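Local coordinates for L-ribulose 3-epimerase (Methylomonas sp. DH-1, PDB 7CJ7), which catalyses the reversible epimerisation of ketoses at C3, most actively that of L-ribulose, using a manganese ion, at residues I40-L45 with L64-S69; G105-G110 with L207-I212. One frame throughout, in Å; residues are numbered along the deposited sequence.

Contact 1 (I40-L45 with L64-S69); sequences IEIALL and LRAHAS. With SOL (L-sorbose), chain C.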
loop_
_atom_site.group_PDB
_atom_site.type_symbol
_atom_site.label_atom_id
_atom_site.label_comp_id
_atom_site.label_asym_id
_atom_site.label_seq_id
_atom_site.Cartn_x
_atom_site.Cartn_y
_atom_site.Cartn_z
ATOM N N ILE A 40 -16.393 -16.574 -12.919
ATOM C CA ILE A 40 -15.345 -16.648 -11.864
ATOM C C ILE A 40 -14.021 -16.234 -12.505
ATOM O O ILE A 40 -13.777 -16.587 -13.672
ATOM C CB ILE A 40 -15.280 -18.055 -11.254
ATOM C CG1 ILE A 40 -14.217 -18.109 -10.156
ATOM C CG2 ILE A 40 -15.038 -19.094 -12.334
ATOM C CD1 ILE A 40 -14.541 -19.035 -9.040
ATOM N N GLU A 41 -13.213 -15.479 -11.765
ATOM C CA GLU A 41 -11.860 -15.102 -12.196
ATOM C C GLU A 41 -10.894 -16.071 -11.535
ATOM O O GLU A 41 -10.754 -16.032 -10.312
ATOM C CB GLU A 41 -11.560 -13.650 -11.848
ATOM C CG GLU A 41 -10.250 -13.170 -12.440
ATOM C CD GLU A 41 -9.977 -11.730 -12.080
ATOM O OE1 GLU A 41 -10.781 -10.864 -12.497
ATOM O OE2 GLU A 41 -9.000 -11.492 -11.344
ATOM N N ILE A 42 -10.295 -16.940 -12.332
ATOM C CA ILE A 42 -9.350 -17.973 -11.827
ATOM C C ILE A 42 -7.957 -17.358 -11.734
ATOM O O ILE A 42 -7.519 -16.771 -12.721
ATOM C CB ILE A 42 -9.391 -19.216 -12.731
ATOM C CG1 ILE A 42 -10.806 -19.795 -12.795
ATOM C CG2 ILE A 42 -8.367 -20.233 -12.259
ATOM C CD1 ILE A 42 -10.988 -20.896 -13.816
ATOM N N ALA A 43 -7.308 -17.490 -10.580
ATOM C CA ALA A 43 -5.913 -17.058 -10.342
ATOM C C ALA A 43 -4.976 -18.131 -10.909
ATOM O O ALA A 43 -5.013 -19.262 -10.412
ATOM C CB ALA A 43 -5.710 -16.846 -8.862
ATOM N N LEU A 44 -4.221 -17.801 -11.953
ATOM C CA LEU A 44 -3.352 -18.742 -12.707
ATOM C C LEU A 44 -1.878 -18.417 -12.458
ATOM O O LEU A 44 -1.115 -18.336 -13.445
ATOM C CB LEU A 44 -3.652 -18.611 -14.201
ATOM C CG LEU A 44 -4.896 -19.329 -14.710
ATOM C CD1 LEU A 44 -4.975 -19.217 -16.226
ATOM C CD2 LEU A 44 -4.906 -20.785 -14.270
ATOM N N LEU A 45 -1.479 -18.252 -11.200
ATOM C CA LEU A 45 -0.058 -17.997 -10.853
ATOM C C LEU A 45 0.805 -19.189 -11.298
ATOM O O LEU A 45 1.959 -18.957 -11.737
ATOM C CB LEU A 45 0.043 -17.723 -9.353
ATOM C CG LEU A 45 -0.112 -16.253 -8.962
ATOM C CD1 LEU A 45 -1.535 -15.760 -9.194
ATOM C CD2 LEU A 45 0.298 -16.042 -7.513
ATOM N N LEU A 64 -21.472 -21.290 -15.628
ATOM C CA LEU A 64 -20.625 -20.135 -15.265
ATOM C C LEU A 64 -19.571 -19.932 -16.351
ATOM O O LEU A 64 -19.109 -20.916 -16.909
ATOM C CB LEU A 64 -19.995 -20.437 -13.906
ATOM C CG LEU A 64 -19.482 -19.233 -13.135
ATOM C CD1 LEU A 64 -20.616 -18.283 -12.787
ATOM C CD2 LEU A 64 -18.752 -19.689 -11.880
ATOM N N ARG A 65 -19.193 -18.686 -16.620
ATOM C CA ARG A 65 -18.056 -18.375 -17.519
ATOM C C ARG A 65 -16.799 -18.202 -16.653
ATOM O O ARG A 65 -16.911 -18.158 -15.397
ATOM C CB ARG A 65 -18.388 -17.147 -18.372
ATOM C CG ARG A 65 -19.575 -17.361 -19.300
ATOM C CD ARG A 65 -19.750 -16.284 -20.348
ATOM N NE ARG A 65 -20.059 -14.953 -19.842
ATOM C CZ ARG A 65 -21.268 -14.550 -19.421
ATOM N NH1 ARG A 65 -22.281 -15.399 -19.400
ATOM N NH2 ARG A 65 -21.465 -13.308 -18.996
ATOM N N ALA A 66 -15.631 -18.118 -17.283
ATOM C CA ALA A 66 -14.360 -17.891 -16.570
ATOM C C ALA A 66 -13.502 -16.889 -17.340
ATOM O O ALA A 66 -13.494 -16.917 -18.582
ATOM C CB ALA A 66 -13.639 -19.200 -16.360
ATOM N N HIS A 67 -12.837 -16.012 -16.602
ATOM C CA HIS A 67 -11.681 -15.223 -17.073
ATOM C C HIS A 67 -10.511 -15.596 -16.167
ATOM O O HIS A 67 -10.722 -16.309 -15.188
ATOM C CB HIS A 67 -11.994 -13.721 -17.090
ATOM C CG HIS A 67 -13.095 -13.340 -18.017
ATOM N ND1 HIS A 67 -13.061 -13.643 -19.375
ATOM C CD2 HIS A 67 -14.247 -12.669 -17.799
ATOM C CE1 HIS A 67 -14.150 -13.162 -19.950
ATOM N NE2 HIS A 67 -14.894 -12.559 -19.001
ATOM N N ALA A 68 -9.307 -15.153 -16.477
ATOM C CA ALA A 68 -8.121 -15.533 -15.684
ATOM C C ALA A 68 -7.280 -14.294 -15.394
ATOM O O ALA A 68 -7.170 -13.433 -16.250
ATOM C CB ALA A 68 -7.328 -16.584 -16.413
ATOM N N SER A 69 -6.693 -14.251 -14.210
ATOM C CA SER A 69 -5.715 -13.222 -13.807
ATOM C C SER A 69 -4.480 -13.945 -13.279
ATOM O O SER A 69 -4.601 -15.107 -12.842
ATOM C CB SER A 69 -6.307 -12.276 -12.789
ATOM O OG SER A 69 -6.603 -12.951 -11.578
HETATM C C1 SOL C . -3.250 -7.789 -6.719
HETATM O O1 SOL C . -3.165 -6.835 -5.687
HETATM C C2 SOL C . -4.547 -7.698 -7.457
HETATM O O2 SOL C . -5.206 -6.673 -7.427
HETATM C C3 SOL C . -5.047 -8.930 -8.198
HETATM O O3 SOL C . -6.003 -8.578 -9.172
HETATM C C4 SOL C . -3.896 -9.702 -8.835
HETATM O O4 SOL C . -3.238 -8.867 -9.791
HETATM C C5 SOL C . -4.335 -10.987 -9.539
HETATM O O5 SOL C . -3.229 -11.536 -10.253
HETATM C C6 SOL C . -4.876 -12.040 -8.595
HETATM O O6 SOL C . -5.310 -13.193 -9.323
#
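I40-A43 and A66-S69 pair as neighbouring parallel strands of the closed TIM barrel, the second and third of its eight, and their C-terminal ends reach the bound L-sorbose. The evidence is the alternating bond pattern of a parallel pair: I40 N gives to R65 O, H67 N to I40 O, I42 N to H67 O and S69 N to I42 O. L44 N extends the series to S69 O, at 2.9 Å and nearly straight. The short strand axes cross at -36°, as expected of neighbours in a closed eight-stranded barrel.

E41 and S69 lie on the barrel-interior face. In E41, CG stands anti to the backbone N (chi1 -172°), and the chain continues extended, with OE2 beside the serine. S69 OG donates to E41 OE2 at 2.8 Å, approaching on the anti side and 29° out of the carboxylate plane. The same OG accepts a bond from SOL O6 at 2.6 Å. The hydroxyl thus bridges sugar and carboxylate, consistent with E41 being a second-shell residue that orients S69. A43 CB adds a contact to SOL O6 at 3.7 Å. The other oxygen of the carboxylate, E41 OE1, is taken by Y209, H211 and T244.

The outer face is apolar. I40 CG2 meets L64 CD2 at 3.8 Å, the two side chains crossing at about a right angle, while I42 CD1 lies 4.0 Å from A66 CB. Farther on, L44 CD1 packs on A68 CB at 3.5 Å.

Helix 52-61, the connection of this beta-alpha-beta unit, covers that face through L59 and T55, and helix 22-35 packs on I40 and L64; strand 107-112 continues the sheet beyond A68.

Contact 2 (G105-G110 with L207-I212); sequences GSELCG and LGYVHI. With MN (manganese (II) ion), chain D; SOL (L-sorbose), chain C.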
loop_
_atom_site.group_PDB
_atom_site.type_symbol
_atom_site.label_atom_id
_atom_site.label_comp_id
_atom_site.label_asym_id
_atom_site.label_seq_id
_atom_site.Cartn_x
_atom_site.Cartn_y
_atom_site.Cartn_z
ATOM N N GLY A 105 -12.607 -18.725 -22.177
ATOM C CA GLY A 105 -12.491 -17.344 -21.674
ATOM C C GLY A 105 -11.853 -16.439 -22.709
ATOM O O GLY A 105 -11.230 -16.965 -23.632
ATOM N N SER A 106 -12.008 -15.122 -22.560
ATOM C CA SER A 106 -11.545 -14.118 -23.555
ATOM C C SER A 106 -10.719 -13.010 -22.896
ATOM O O SER A 106 -10.308 -12.093 -23.629
ATOM C CB SER A 106 -12.717 -13.545 -24.299
ATOM O OG SER A 106 -13.688 -13.069 -23.388
ATOM N N GLU A 107 -10.492 -13.058 -21.577
ATOM C CA GLU A 107 -9.735 -11.987 -20.869
ATOM C C GLU A 107 -8.643 -12.597 -19.991
ATOM O O GLU A 107 -8.977 -13.385 -19.083
ATOM C CB GLU A 107 -10.673 -11.133 -20.016
ATOM C CG GLU A 107 -11.798 -10.498 -20.807
ATOM C CD GLU A 107 -11.374 -9.395 -21.764
ATOM O OE1 GLU A 107 -10.248 -8.859 -21.602
ATOM O OE2 GLU A 107 -12.182 -9.057 -22.669
ATOM N N LEU A 108 -7.383 -12.252 -20.279
ATOM C CA LEU A 108 -6.240 -12.536 -19.386
ATOM C C LEU A 108 -5.818 -11.209 -18.769
ATOM O O LEU A 108 -5.430 -10.310 -19.523
ATOM C CB LEU A 108 -5.083 -13.158 -20.170
ATOM C CG LEU A 108 -3.842 -13.429 -19.324
ATOM C CD1 LEU A 108 -4.146 -14.504 -18.303
ATOM C CD2 LEU A 108 -2.652 -13.828 -20.175
ATOM N N CYS A 109 -5.957 -11.065 -17.454
ATOM C CA CYS A 109 -5.770 -9.757 -16.785
ATOM C C CYS A 109 -4.861 -9.909 -15.562
ATOM O O CYS A 109 -4.317 -11.001 -15.331
ATOM C CB CYS A 109 -7.122 -9.143 -16.442
ATOM S SG CYS A 109 -8.006 -10.009 -15.120
ATOM N N GLY A 110 -4.633 -8.810 -14.853
ATOM C CA GLY A 110 -3.766 -8.801 -13.670
ATOM C C GLY A 110 -2.369 -8.285 -13.978
ATOM O O GLY A 110 -2.172 -7.553 -14.971
ATOM N N LEU A 207 -10.077 1.150 -21.404
ATOM C CA LEU A 207 -10.365 0.432 -20.137
ATOM C C LEU A 207 -11.073 -0.874 -20.493
ATOM O O LEU A 207 -12.215 -0.829 -21.006
ATOM C CB LEU A 207 -11.221 1.283 -19.195
ATOM C CG LEU A 207 -11.528 0.626 -17.846
ATOM C CD1 LEU A 207 -10.252 0.320 -17.076
ATOM C CD2 LEU A 207 -12.452 1.494 -16.999
ATOM N N GLY A 208 -10.399 -1.994 -20.270
ATOM C CA GLY A 208 -10.901 -3.312 -20.704
ATOM C C GLY A 208 -11.313 -4.207 -19.551
ATOM O O GLY A 208 -11.906 -5.267 -19.828
ATOM N N TYR A 209 -11.007 -3.845 -18.305
ATOM C CA TYR A 209 -11.256 -4.739 -17.139
ATOM C C TYR A 209 -11.240 -3.916 -15.849
ATOM O O TYR A 209 -10.456 -2.959 -15.729
ATOM C CB TYR A 209 -10.209 -5.860 -17.101
ATOM C CG TYR A 209 -10.670 -7.175 -16.517
ATOM C CD1 TYR A 209 -10.777 -7.367 -15.150
ATOM C CD2 TYR A 209 -10.976 -8.250 -17.336
ATOM C CE1 TYR A 209 -11.197 -8.579 -14.620
ATOM C CE2 TYR A 209 -11.393 -9.465 -16.825
ATOM C CZ TYR A 209 -11.499 -9.640 -15.457
ATOM O OH TYR A 209 -11.904 -10.855 -14.942
ATOM N N VAL A 210 -12.084 -4.306 -14.897
ATOM C CA VAL A 210 -12.271 -3.582 -13.618
ATOM C C VAL A 210 -12.296 -4.579 -12.461
ATOM O O VAL A 210 -13.019 -5.596 -12.549
ATOM C CB VAL A 210 -13.549 -2.728 -13.643
ATOM C CG1 VAL A 210 -13.913 -2.264 -12.244
ATOM C CG2 VAL A 210 -13.418 -1.561 -14.601
ATOM N N HIS A 211 -11.507 -4.290 -11.431
ATOM C CA HIS A 211 -11.617 -4.910 -10.091
ATOM C C HIS A 211 -12.242 -3.919 -9.118
ATOM O O HIS A 211 -11.791 -2.745 -9.049
ATOM C CB HIS A 211 -10.269 -5.391 -9.573
ATOM C CG HIS A 211 -9.837 -6.672 -10.194
ATOM N ND1 HIS A 211 -8.634 -7.263 -9.879
ATOM C CD2 HIS A 211 -10.437 -7.473 -11.104
ATOM C CE1 HIS A 211 -8.526 -8.405 -10.526
ATOM N NE2 HIS A 211 -9.606 -8.546 -11.311
ATOM N N ILE A 212 -13.215 -4.427 -8.363
ATOM C CA ILE A 212 -13.881 -3.710 -7.249
ATOM C C ILE A 212 -13.321 -4.305 -5.961
ATOM O O ILE A 212 -13.616 -5.482 -5.666
ATOM C CB ILE A 212 -15.410 -3.832 -7.336
ATOM C CG1 ILE A 212 -15.949 -3.333 -8.677
ATOM C CG2 ILE A 212 -16.072 -3.140 -6.154
ATOM C CD1 ILE A 212 -15.557 -1.910 -9.007
HETATM MN MN MN D . -6.994 -6.613 -8.581
HETATM C C1 SOL C . -3.250 -7.789 -6.719
HETATM O O1 SOL C . -3.165 -6.835 -5.687
HETATM C C2 SOL C . -4.547 -7.698 -7.457
HETATM O O2 SOL C . -5.206 -6.673 -7.427
HETATM C C3 SOL C . -5.047 -8.930 -8.198
HETATM O O3 SOL C . -6.003 -8.578 -9.172
HETATM C C4 SOL C . -3.896 -9.702 -8.835
HETATM O O4 SOL C . -3.238 -8.867 -9.791
HETATM C C5 SOL C . -4.335 -10.987 -9.539
HETATM O O5 SOL C . -3.229 -11.536 -10.253
HETATM C C6 SOL C . -4.876 -12.040 -8.595
HETATM O O6 SOL C . -5.310 -13.193 -9.323
#
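C109 and Y209 meet inside the TIM barrel, where side chains from the non-adjacent strands 107-112 and 207-212 pack across the interior beneath the manganese site. No hydrogen bond joins the two segments, and their strand axes stay 8.7 Å apart, so side chains make the contact. C109 SG lies over one face of the Y209 ring, 3.6 Å from its centroid and 15° off the normal, displaced toward the rim at CZ and CE1: a sulfur-aromatic contact. C109 CB sits over that face too, 4.1 Å from the centroid in CH-pi geometry. E107 takes the ring edge instead, with CB 3.7 Å from Y209 CE2. Its carboxylate turns to a salt bridge with K5 and a hydrogen bond with N148.

Two residues along, H211 ND1 binds manganese at 2.2 Å, while SOL O2 and O3 bind the same ion and E152, D185 and E246 complete its shell. An alanine in place of Y209 would probably leave C109 SG without its aromatic cover and E41 without one of its hydroxyl partners. The chemistry of H211 divides between its two nitrogens: ND1 on the metal and NE2 on the E41 carboxylate together hold the imidazole's rotation, and the carboxylate is likely to make it a stronger electron donor to manganese.

From the N terminus, contact 1 closes first, bringing residues 40-45 and 64-69 together around the helix 52-61 crossover. Contact 2 opens only afterwards and spans 96 residues between 105-110 and 207-212, enclosing strands 148-152 and 180-185 with their helices; the two are in series, neither nested nor crossed. The centres of contacts 1 and 2 are about 10 Å apart. Strands 65-72 and 107-112 are neighbours in the barrel, so backbone bonds from A68 to E107 and C109 join the contacts directly. Across the interior, the E41 side chain links contact 1 to contact 2. Together the contacts tie strands 39-43, 65-72, 107-112 and 207-212 around one L-sorbose.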